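Local coordinates for protein beta-phenylalanine aminotransferase (Variovorax paradoxus, PDB 4AO9) that probably transfers the amino group of beta-phenylalanine to a keto acid, using pyridoxal-5'-phosphate as its cofactor, at residues A[144-158]-A[294-308]. Residues are numbered along the deposited sequence; the frame is centred on the assembly and turned at random.
Sequences EQLRFTNSGTEANLM and SFGAFGGRADVMALF. With PLP (pyridoxal-5'-phosphate), chain C.
Phe295 meets Phe148 rim to rim, CE1 lying 3.4 Å from Phe148 CD1 with the ring planes at 59°; with Phe295 CG anti to the backbone N (chi1 175°), the ring swings back so that CE1 meets Phe148. The carbonyl O of Phe295 accepts a hydrogen bond from a water that also donates to the cofactor phosphate. Gly296 then pairs with Thr149, Thr149 N donating to Gly296 O at 2.8 Å, and a side chain on this glycine would strike Thr149 OG1 and Ser151 O. Ala297 sets its O 3.3 Å from Ala155 CB, bringing strand and helix 152-167 close. At Phe298 the backbone exchanges two bonds with Arg147 while the ring packs against the helix: Met158 CB sits over one face, 3.6 Å from the centroid, and Thr149 CG2 touches the edge. With an alanine in place of Phe298, a gap is likely to open between sheet and helix, and Met158 CB would lose its aromatic face. Beyond Gly299, Gly300 faces both Glu144 and Gln145, a classic beta bulge, and Glu144 OE1 accepts from Ala302 N (2.9 Å). Strand 296-300 thus lies antiparallel beside strand 145-149, outermost in this chain's sheet, whose following turn lets Gly152 and Thr153 bind phosphate at a helix N-terminus, as in fold-type I, class-III aminotransferases.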
ATOM      1  N   GLU A 144     -13.911 -13.566  10.565  1.00 10.23           N
ATOM      2  CA  GLU A 144     -15.164 -14.062   9.982  1.00 10.12           C
ATOM      3  C   GLU A 144     -15.309 -13.578   8.549  1.00 10.05           C
ATOM      4  O   GLU A 144     -15.768 -14.330   7.674  1.00 10.74           O
ATOM      5  CB  GLU A 144     -16.375 -13.631  10.819  1.00 10.93           C
ATOM      6  CG  GLU A 144     -16.329 -14.211  12.222  1.00 12.91           C
ATOM      7  CD  GLU A 144     -17.456 -13.767  13.128  1.00 16.80           C
ATOM      8  OE1 GLU A 144     -18.205 -12.813  12.820  1.00 14.43           O
ATOM      9  OE2 GLU A 144     -17.614 -14.429  14.182  1.00 22.83           O
ATOM     10  N   GLN A 145     -14.968 -12.308   8.326  1.00  9.23           N
ATOM     11  CA  GLN A 145     -14.817 -11.755   6.978  1.00  9.03           C
ATOM     12  C   GLN A 145     -13.619 -10.828   6.978  1.00  8.30           C
ATOM     13  O   GLN A 145     -13.204 -10.339   8.031  1.00  8.48           O
ATOM     14  CB  GLN A 145     -16.037 -10.951   6.558  1.00  9.30           C
ATOM     15  CG  GLN A 145     -17.320 -11.750   6.451  1.00 10.35           C
ATOM     16  CD  GLN A 145     -18.441 -10.905   5.911  1.00 12.92           C
ATOM     17  OE1 GLN A 145     -18.546  -9.716   6.218  1.00 14.22           O
ATOM     18  NE2 GLN A 145     -19.266 -11.500   5.071  1.00 15.86           N
ATOM     19  N   LEU A 146     -13.061 -10.589   5.791  1.00  8.20           N
ATOM     20  CA  LEU A 146     -11.898  -9.711   5.652  1.00  7.65           C
ATOM     21  C   LEU A 146     -11.999  -8.884   4.388  1.00  7.71           C
ATOM     22  O   LEU A 146     -12.856  -9.141   3.538  1.00  8.45           O
ATOM     23  CB  LEU A 146     -10.597 -10.527   5.620  1.00  8.37           C
ATOM     24  CG  LEU A 146     -10.391 -11.554   4.499  1.00  8.71           C
ATOM     25  CD1 LEU A 146     -10.004 -10.912   3.162  1.00 10.50           C
ATOM     26  CD2 LEU A 146      -9.323 -12.573   4.890  1.00 11.27           C
ATOM     27  N   ARG A 147     -11.129  -7.880   4.291  1.00  7.60           N
ATOM     28  CA  ARG A 147     -10.838  -7.206   3.026  1.00  7.46           C
ATOM     29  C   ARG A 147      -9.325  -7.136   2.852  1.00  7.49           C
ATOM     30  O   ARG A 147      -8.585  -7.086   3.837  1.00  7.65           O
ATOM     31  CB  ARG A 147     -11.450  -5.808   2.992  1.00  7.98           C
ATOM     32  CG  ARG A 147     -12.977  -5.824   2.954  1.00  8.06           C
ATOM     33  CD  ARG A 147     -13.538  -4.440   3.069  1.00  8.75           C
ATOM     34  NE  ARG A 147     -13.386  -3.635   1.854  1.00  9.57           N
ATOM     35  CZ  ARG A 147     -14.292  -3.501   0.889  1.00  9.26           C
ATOM     36  NH1 ARG A 147     -15.448  -4.168   0.910  1.00 10.24           N
ATOM     37  NH2 ARG A 147     -14.025  -2.680  -0.122  1.00  9.94           N
ATOM     38  N   PHE A 148      -8.872  -7.139   1.603  1.00  7.39           N
ATOM     39  CA  PHE A 148      -7.452  -7.031   1.284  1.00  7.28           C
ATOM     40  C   PHE A 148      -7.028  -5.584   1.093  1.00  6.87           C
ATOM     41  O   PHE A 148      -7.813  -4.732   0.647  1.00  7.25           O
ATOM     42  CB  PHE A 148      -7.141  -7.795  -0.001  1.00  7.04           C
ATOM     43  CG  PHE A 148      -7.395  -9.267   0.101  1.00  7.86           C
ATOM     44  CD1 PHE A 148      -6.622 -10.061   0.941  1.00 10.42           C
ATOM     45  CD2 PHE A 148      -8.379  -9.860  -0.673  1.00  8.09           C
ATOM     46  CE1 PHE A 148      -6.844 -11.438   1.023  1.00 10.49           C
ATOM     47  CE2 PHE A 148      -8.613 -11.240  -0.595  1.00 10.08           C
ATOM     48  CZ  PHE A 148      -7.856 -12.021   0.256  1.00  9.35           C
ATOM     49  N   THR A 149      -5.776  -5.327   1.446  1.00  6.62           N
ATOM     50  CA  THR A 149      -5.147  -4.039   1.248  1.00  6.86           C
ATOM     51  C   THR A 149      -3.807  -4.255   0.548  1.00  6.95           C
ATOM     52  O   THR A 149      -3.423  -5.396   0.246  1.00  7.72           O
ATOM     53  CB  THR A 149      -4.919  -3.316   2.592  1.00  6.45           C
ATOM     54  OG1 THR A 149      -4.033  -4.111   3.394  1.00  7.98           O
ATOM     55  CG2 THR A 149      -6.224  -3.119   3.346  1.00  7.62           C
ATOM     56  N   ASN A 150      -3.069  -3.171   0.337  1.00  7.82           N
ATOM     57  CA  ASN A 150      -1.785  -3.263  -0.349  1.00  8.59           C
ATOM     58  C   ASN A 150      -0.569  -3.297   0.554  1.00  8.65           C
ATOM     59  O   ASN A 150       0.569  -3.360   0.080  1.00 10.05           O
ATOM     60  CB  ASN A 150      -1.674  -2.109  -1.342  1.00  9.13           C
ATOM     61  CG  ASN A 150      -2.842  -2.083  -2.279  1.00  9.68           C
ATOM     62  OD1 ASN A 150      -2.970  -2.976  -3.121  1.00 11.14           O
ATOM     63  ND2 ASN A 150      -3.768  -1.152  -2.071  1.00 11.33           N
ATOM     64  N   SER A 151      -0.803  -3.245   1.863  1.00  7.55           N
ATOM     65  CA  SER A 151       0.270  -3.218   2.855  1.00  7.52           C
ATOM     66  C   SER A 151      -0.329  -3.451   4.236  1.00  6.78           C
ATOM     67  O   SER A 151      -1.540  -3.286   4.451  1.00  6.33           O
ATOM     68  CB  SER A 151       0.993  -1.865   2.848  1.00  7.65           C
ATOM     69  OG  SER A 151       0.107  -0.833   3.274  1.00  7.42           O
ATOM     70  N   GLY A 152       0.541  -3.833   5.164  1.00  6.87           N
ATOM     71  CA  GLY A 152       0.171  -3.927   6.581  1.00  7.06           C
ATOM     72  C   GLY A 152      -0.230  -2.568   7.134  1.00  7.21           C
ATOM     73  O   GLY A 152      -1.165  -2.477   7.940  1.00  6.91           O
ATOM     74  N   THR A 153       0.450  -1.504   6.695  1.00  6.43           N
ATOM     75  CA  THR A 153       0.106  -0.146   7.114  1.00  7.13           C
ATOM     76  C   THR A 153      -1.336   0.198   6.749  1.00  6.64           C
ATOM     77  O   THR A 153      -2.105   0.689   7.585  1.00  6.85           O
ATOM     78  CB  THR A 153       1.068   0.863   6.475  1.00  6.66           C
ATOM     79  OG1 THR A 153       2.409   0.586   6.905  1.00  7.79           O
ATOM     80  CG2 THR A 153       0.699   2.302   6.836  1.00  8.67           C
ATOM     81  N   GLU A 154      -1.728  -0.094   5.512  1.00  6.32           N
ATOM     82  CA  GLU A 154      -3.111   0.144   5.104  1.00  6.16           C
ATOM     83  C   GLU A 154      -4.085  -0.716   5.900  1.00  6.15           C
ATOM     84  O   GLU A 154      -5.167  -0.245   6.254  1.00  6.55           O
ATOM     85  CB  GLU A 154      -3.299  -0.118   3.604  1.00  5.71           C
ATOM     86  CG  GLU A 154      -2.754   0.979   2.671  1.00  8.24           C
ATOM     87  CD  GLU A 154      -3.061   0.701   1.217  1.00  9.39           C
ATOM     88  OE1 GLU A 154      -3.617  -0.374   0.894  1.00 10.76           O
ATOM     89  OE2 GLU A 154      -2.761   1.589   0.394  1.00 12.00           O
ATOM     90  N   ALA A 155      -3.720  -1.970   6.180  1.00  6.02           N
ATOM     91  CA  ALA A 155      -4.619  -2.848   6.942  1.00  6.57           C
ATOM     92  C   ALA A 155      -4.890  -2.257   8.326  1.00  6.12           C
ATOM     93  O   ALA A 155      -6.047  -2.196   8.791  1.00  7.25           O
ATOM     94  CB  ALA A 155      -4.038  -4.236   7.056  1.00  6.82           C
ATOM     95  N   ASN A 156      -3.832  -1.802   8.982  1.00  6.22           N
ATOM     96  CA  ASN A 156      -4.004  -1.179  10.304  1.00  6.50           C
ATOM     97  C   ASN A 156      -4.777   0.135  10.234  1.00  7.17           C
ATOM     98  O   ASN A 156      -5.634   0.397  11.091  1.00  7.42           O
ATOM     99  CB  ASN A 156      -2.656  -1.000  10.990  1.00  7.19           C
ATOM    100  CG  ASN A 156      -2.147  -2.287  11.586  1.00  7.32           C
ATOM    101  OD1 ASN A 156      -2.917  -3.058  12.177  1.00  8.39           O
ATOM    102  ND2 ASN A 156      -0.849  -2.534  11.444  1.00  7.98           N
ATOM    103  N   LEU A 157      -4.514   0.954   9.216  1.00  6.65           N
ATOM    104  CA  LEU A 157      -5.292   2.187   9.039  1.00  7.48           C
ATOM    105  C   LEU A 157      -6.780   1.877   8.898  1.00  7.14           C
ATOM    106  O   LEU A 157      -7.631   2.553   9.504  1.00  7.62           O
ATOM    107  CB  LEU A 157      -4.803   2.985   7.825  1.00  7.65           C
ATOM    108  CG  LEU A 157      -3.492   3.743   8.046  1.00  8.36           C
ATOM    109  CD1 LEU A 157      -2.938   4.249   6.717  1.00  9.65           C
ATOM    110  CD2 LEU A 157      -3.669   4.907   9.045  1.00 10.12           C
ATOM    111  N   MET A 158      -7.102   0.854   8.110  1.00  7.41           N
ATOM    112  CA  MET A 158      -8.490   0.507   7.902  1.00  7.54           C
ATOM    113  C   MET A 158      -9.132  -0.094   9.125  1.00  7.24           C
ATOM    114  O   MET A 158     -10.301   0.182   9.395  1.00  7.49           O
ATOM    115  CB  MET A 158      -8.665  -0.413   6.696  1.00  8.19           C
ATOM    116  CG  MET A 158      -8.249   0.204   5.370  1.00  8.83           C
ATOM    117  SD  MET A 158      -8.873   1.872   5.033  1.00 11.25           S
ATOM    118  CE  MET A 158     -10.647   1.656   5.175  1.00 12.77           C
ATOM    119  N   SER A 294       3.135  -7.743  -2.672  1.00 12.35           N
ATOM    120  CA  SER A 294       2.498  -6.662  -1.902  1.00 12.24           C
ATOM    121  C   SER A 294       1.174  -7.150  -1.339  1.00 11.40           C
ATOM    122  O   SER A 294       0.359  -7.735  -2.063  1.00 11.78           O
ATOM    123  CB  SER A 294       2.227  -5.461  -2.803  1.00 12.67           C
ATOM    124  OG  SER A 294       1.299  -5.802  -3.824  1.00 16.13           O
ATOM    125  N   PHE A 295       0.961  -6.944  -0.045  1.00 10.15           N
ATOM    126  CA  PHE A 295      -0.216  -7.524   0.596  1.00  9.04           C
ATOM    127  C   PHE A 295      -0.479  -6.965   1.978  1.00  8.22           C
ATOM    128  O   PHE A 295       0.466  -6.673   2.722  1.00  8.85           O
ATOM    129  CB  PHE A 295      -0.021  -9.046   0.745  1.00  9.49           C
ATOM    130  CG  PHE A 295      -1.126  -9.719   1.497  1.00 10.24           C
ATOM    131  CD1 PHE A 295      -2.254 -10.164   0.819  1.00 10.97           C
ATOM    132  CD2 PHE A 295      -1.049  -9.898   2.879  1.00 11.12           C
ATOM    133  CE1 PHE A 295      -3.299 -10.765   1.503  1.00 12.93           C
ATOM    134  CE2 PHE A 295      -2.111 -10.478   3.578  1.00 13.28           C
ATOM    135  CZ  PHE A 295      -3.224 -10.918   2.881  1.00 13.17           C
ATOM    136  N   GLY A 296      -1.765  -6.837   2.312  1.00  7.14           N
ATOM    137  CA  GLY A 296      -2.221  -6.742   3.700  1.00  6.42           C
ATOM    138  C   GLY A 296      -3.669  -7.203   3.748  1.00  6.42           C
ATOM    139  O   GLY A 296      -4.314  -7.387   2.704  1.00  6.96           O
ATOM    140  N   ALA A 297      -4.185  -7.425   4.952  1.00  6.51           N
ATOM    141  CA  ALA A 297      -5.624  -7.704   5.117  1.00  6.36           C
ATOM    142  C   ALA A 297      -6.063  -7.277   6.496  1.00  6.90           C
ATOM    143  O   ALA A 297      -5.283  -7.284   7.438  1.00  6.81           O
ATOM    144  CB  ALA A 297      -5.957  -9.199   4.890  1.00  7.49           C
ATOM    145  N   PHE A 298      -7.309  -6.848   6.598  1.00  6.73           N
ATOM    146  CA  PHE A 298      -7.924  -6.639   7.904  1.00  7.65           C
ATOM    147  C   PHE A 298      -9.235  -7.378   7.920  1.00  7.59           C
ATOM    148  O   PHE A 298      -9.925  -7.460   6.904  1.00  7.40           O
ATOM    149  CB  PHE A 298      -8.102  -5.147   8.243  1.00  8.07           C
ATOM    150  CG  PHE A 298      -9.148  -4.423   7.420  1.00  8.29           C
ATOM    151  CD1 PHE A 298      -8.892  -4.046   6.104  1.00 10.36           C
ATOM    152  CD2 PHE A 298     -10.376  -4.064   7.993  1.00  9.90           C
ATOM    153  CE1 PHE A 298      -9.855  -3.352   5.347  1.00 10.99           C
ATOM    154  CE2 PHE A 298     -11.340  -3.378   7.249  1.00 11.58           C
ATOM    155  CZ  PHE A 298     -11.079  -3.025   5.932  1.00 11.15           C
ATOM    156  N   GLY A 299      -9.571  -7.949   9.072  1.00  7.66           N
ATOM    157  CA  GLY A 299     -10.837  -8.660   9.195  1.00  8.14           C
ATOM    158  C   GLY A 299     -11.146  -8.968  10.638  1.00  7.99           C
ATOM    159  O   GLY A 299     -10.400  -8.571  11.546  1.00  8.75           O
ATOM    160  N   GLY A 300     -12.241  -9.684  10.847  1.00  7.94           N
ATOM    161  CA  GLY A 300     -12.658 -10.011  12.205  1.00  7.98           C
ATOM    162  C   GLY A 300     -14.149 -10.212  12.228  1.00  8.28           C
ATOM    163  O   GLY A 300     -14.702 -10.858  11.346  1.00  8.92           O
ATOM    164  N   ARG A 301     -14.805  -9.645  13.230  1.00  8.46           N
ATOM    165  CA  ARG A 301     -16.257  -9.792  13.394  1.00  9.35           C
ATOM    166  C   ARG A 301     -17.014  -9.357  12.152  1.00  9.55           C
ATOM    167  O   ARG A 301     -16.787  -8.265  11.638  1.00  9.72           O
ATOM    168  CB  ARG A 301     -16.737  -8.939  14.565  1.00 10.14           C
ATOM    169  CG  ARG A 301     -16.412  -9.479  15.925  1.00  9.57           C
ATOM    170  CD  ARG A 301     -16.528  -8.387  16.993  1.00 10.90           C
ATOM    171  NE  ARG A 301     -17.867  -7.781  17.032  1.00 10.75           N
ATOM    172  CZ  ARG A 301     -18.249  -6.886  17.943  1.00 10.25           C
ATOM    173  NH1 ARG A 301     -17.400  -6.526  18.896  1.00 11.77           N
ATOM    174  NH2 ARG A 301     -19.471  -6.355  17.907  1.00 12.64           N
ATOM    175  N   ALA A 302     -17.925 -10.209  11.684  1.00 10.41           N
ATOM    176  CA  ALA A 302     -18.759  -9.881  10.535  1.00 10.79           C
ATOM    177  C   ALA A 302     -19.582  -8.601  10.751  1.00 10.37           C
ATOM    178  O   ALA A 302     -19.767  -7.822   9.810  1.00  9.95           O
ATOM    179  CB  ALA A 302     -19.668 -11.058  10.187  1.00 11.61           C
ATOM    180  N   ASP A 303     -20.040  -8.350  11.976  1.00 10.60           N
ATOM    181  CA  ASP A 303     -20.845  -7.147  12.206  1.00 11.64           C
ATOM    182  C   ASP A 303     -20.038  -5.858  12.099  1.00 11.22           C
ATOM    183  O   ASP A 303     -20.577  -4.827  11.708  1.00 12.30           O
ATOM    184  CB  ASP A 303     -21.691  -7.213  13.503  1.00 12.39           C
ATOM    185  CG  ASP A 303     -20.854  -7.270  14.779  1.00 13.83           C
ATOM    186  OD1 ASP A 303     -19.672  -7.666  14.728  1.00 14.10           O
ATOM    187  OD2 ASP A 303     -21.397  -6.931  15.858  1.00 16.44           O
ATOM    188  N   VAL A 304     -18.741  -5.918  12.400  1.00 10.08           N
ATOM    189  CA  VAL A 304     -17.871  -4.756  12.200  1.00  9.69           C
ATOM    190  C   VAL A 304     -17.520  -4.627  10.719  1.00  9.46           C
ATOM    191  O   VAL A 304     -17.554  -3.521  10.150  1.00 10.02           O
ATOM    192  CB  VAL A 304     -16.599  -4.837  13.083  1.00  9.04           C
ATOM    193  CG1 VAL A 304     -15.647  -3.673  12.789  1.00  9.40           C
ATOM    194  CG2 VAL A 304     -16.998  -4.850  14.573  1.00  9.86           C
ATOM    195  N   MET A 305     -17.185  -5.750  10.087  1.00  9.63           N
ATOM    196  CA  MET A 305     -16.836  -5.732   8.666  1.00  9.40           C
ATOM    197  C   MET A 305     -18.016  -5.317   7.777  1.00  9.61           C
ATOM    198  O   MET A 305     -17.812  -4.835   6.652  1.00  9.66           O
ATOM    199  CB  MET A 305     -16.272  -7.085   8.235  1.00  9.72           C
ATOM    200  CG  MET A 305     -14.915  -7.420   8.876  1.00 10.17           C
ATOM    201  SD  MET A 305     -13.633  -6.162   8.592  1.00  9.76           S
ATOM    202  CE  MET A 305     -13.412  -6.288   6.807  1.00 10.93           C
ATOM    203  N   ALA A 306     -19.230  -5.481   8.292  1.00 10.09           N
ATOM    204  CA  ALA A 306     -20.442  -5.101   7.572  1.00 10.36           C
ATOM    205  C   ALA A 306     -20.479  -3.609   7.249  1.00 10.00           C
ATOM    206  O   ALA A 306     -21.184  -3.184   6.315  1.00 10.74           O
ATOM    207  CB  ALA A 306     -21.668  -5.498   8.365  1.00 11.01           C
ATOM    208  N   LEU A 307     -19.703  -2.816   7.990  1.00  9.67           N
ATOM    209  CA  LEU A 307     -19.609  -1.387   7.689  1.00  9.87           C
ATOM    210  C   LEU A 307     -19.155  -1.164   6.253  1.00  9.98           C
ATOM    211  O   LEU A 307     -19.463  -0.124   5.666  1.00  9.54           O
ATOM    212  CB  LEU A 307     -18.633  -0.700   8.641  1.00 10.12           C
ATOM    213  CG  LEU A 307     -19.108  -0.551  10.083  1.00 11.03           C
ATOM    214  CD1 LEU A 307     -18.007   0.043  10.949  1.00 13.47           C
ATOM    215  CD2 LEU A 307     -20.361   0.296  10.124  1.00 14.14           C
ATOM    216  N   PHE A 308     -18.423  -2.132   5.702  1.00  9.75           N
ATOM    217  CA  PHE A 308     -17.857  -2.014   4.348  1.00 10.33           C
ATOM    218  C   PHE A 308     -18.625  -2.743   3.256  1.00 11.34           C
ATOM    219  O   PHE A 308     -18.213  -2.715   2.101  1.00 12.11           O
ATOM    220  CB  PHE A 308     -16.407  -2.506   4.329  1.00 10.77           C
ATOM    221  CG  PHE A 308     -15.507  -1.727   5.219  1.00 10.02           C
ATOM    222  CD1 PHE A 308     -14.973  -0.516   4.787  1.00 10.26           C
ATOM    223  CD2 PHE A 308     -15.217  -2.179   6.506  1.00 10.31           C
ATOM    224  CE1 PHE A 308     -14.140   0.217   5.619  1.00 11.21           C
ATOM    225  CE2 PHE A 308     -14.400  -1.450   7.348  1.00 11.25           C
ATOM    226  CZ  PHE A 308     -13.851  -0.245   6.900  1.00 12.15           C
TER
HETATM  227  N1  PLP C1267       2.630  -4.160  11.699  1.00  8.34           N
HETATM  228  C2  PLP C1267       3.616  -5.004  12.000  1.00  8.62           C
HETATM  229  C2A PLP C1267       3.554  -5.691  13.366  1.00 10.22           C
HETATM  230  C3  PLP C1267       4.643  -5.248  11.084  1.00 10.24           C
HETATM  231  O3  PLP C1267       5.542  -6.051  11.396  1.00 13.15           O
HETATM  232  C4  PLP C1267       4.674  -4.613   9.831  1.00 10.83           C
HETATM  233  C4A PLP C1267       5.770  -4.863   8.776  1.00 14.84           C
HETATM  234  C5  PLP C1267       3.622  -3.703   9.581  1.00  8.01           C
HETATM  235  C6  PLP C1267       2.624  -3.504  10.535  1.00  8.33           C
HETATM  236  C5A PLP C1267       3.543  -2.917   8.259  1.00  9.58           C
HETATM  237  O4P PLP C1267       3.353  -3.645   7.119  1.00  8.23           O
HETATM  238  P   PLP C1267       3.808  -2.969   5.729  1.00  9.08           P
HETATM  239  O1P PLP C1267       5.372  -2.787   5.791  1.00  9.42           O
HETATM  240  O2P PLP C1267       3.114  -1.568   5.591  1.00  9.24           O
HETATM  241  O3P PLP C1267       3.329  -3.897   4.663  1.00  9.12           O
HETATM  242  O   HOH W   1     -20.020 -10.923  13.913  1.00 19.07           O
HETATM  243  O   HOH W   2     -20.660  -8.468   7.039  1.00 17.10           O
HETATM  244  O   HOH W   3      -1.407  -5.412  -3.283  1.00 12.98           O
HETATM  245  O   HOH W   4       2.405  -6.466   4.719  1.00 13.53           O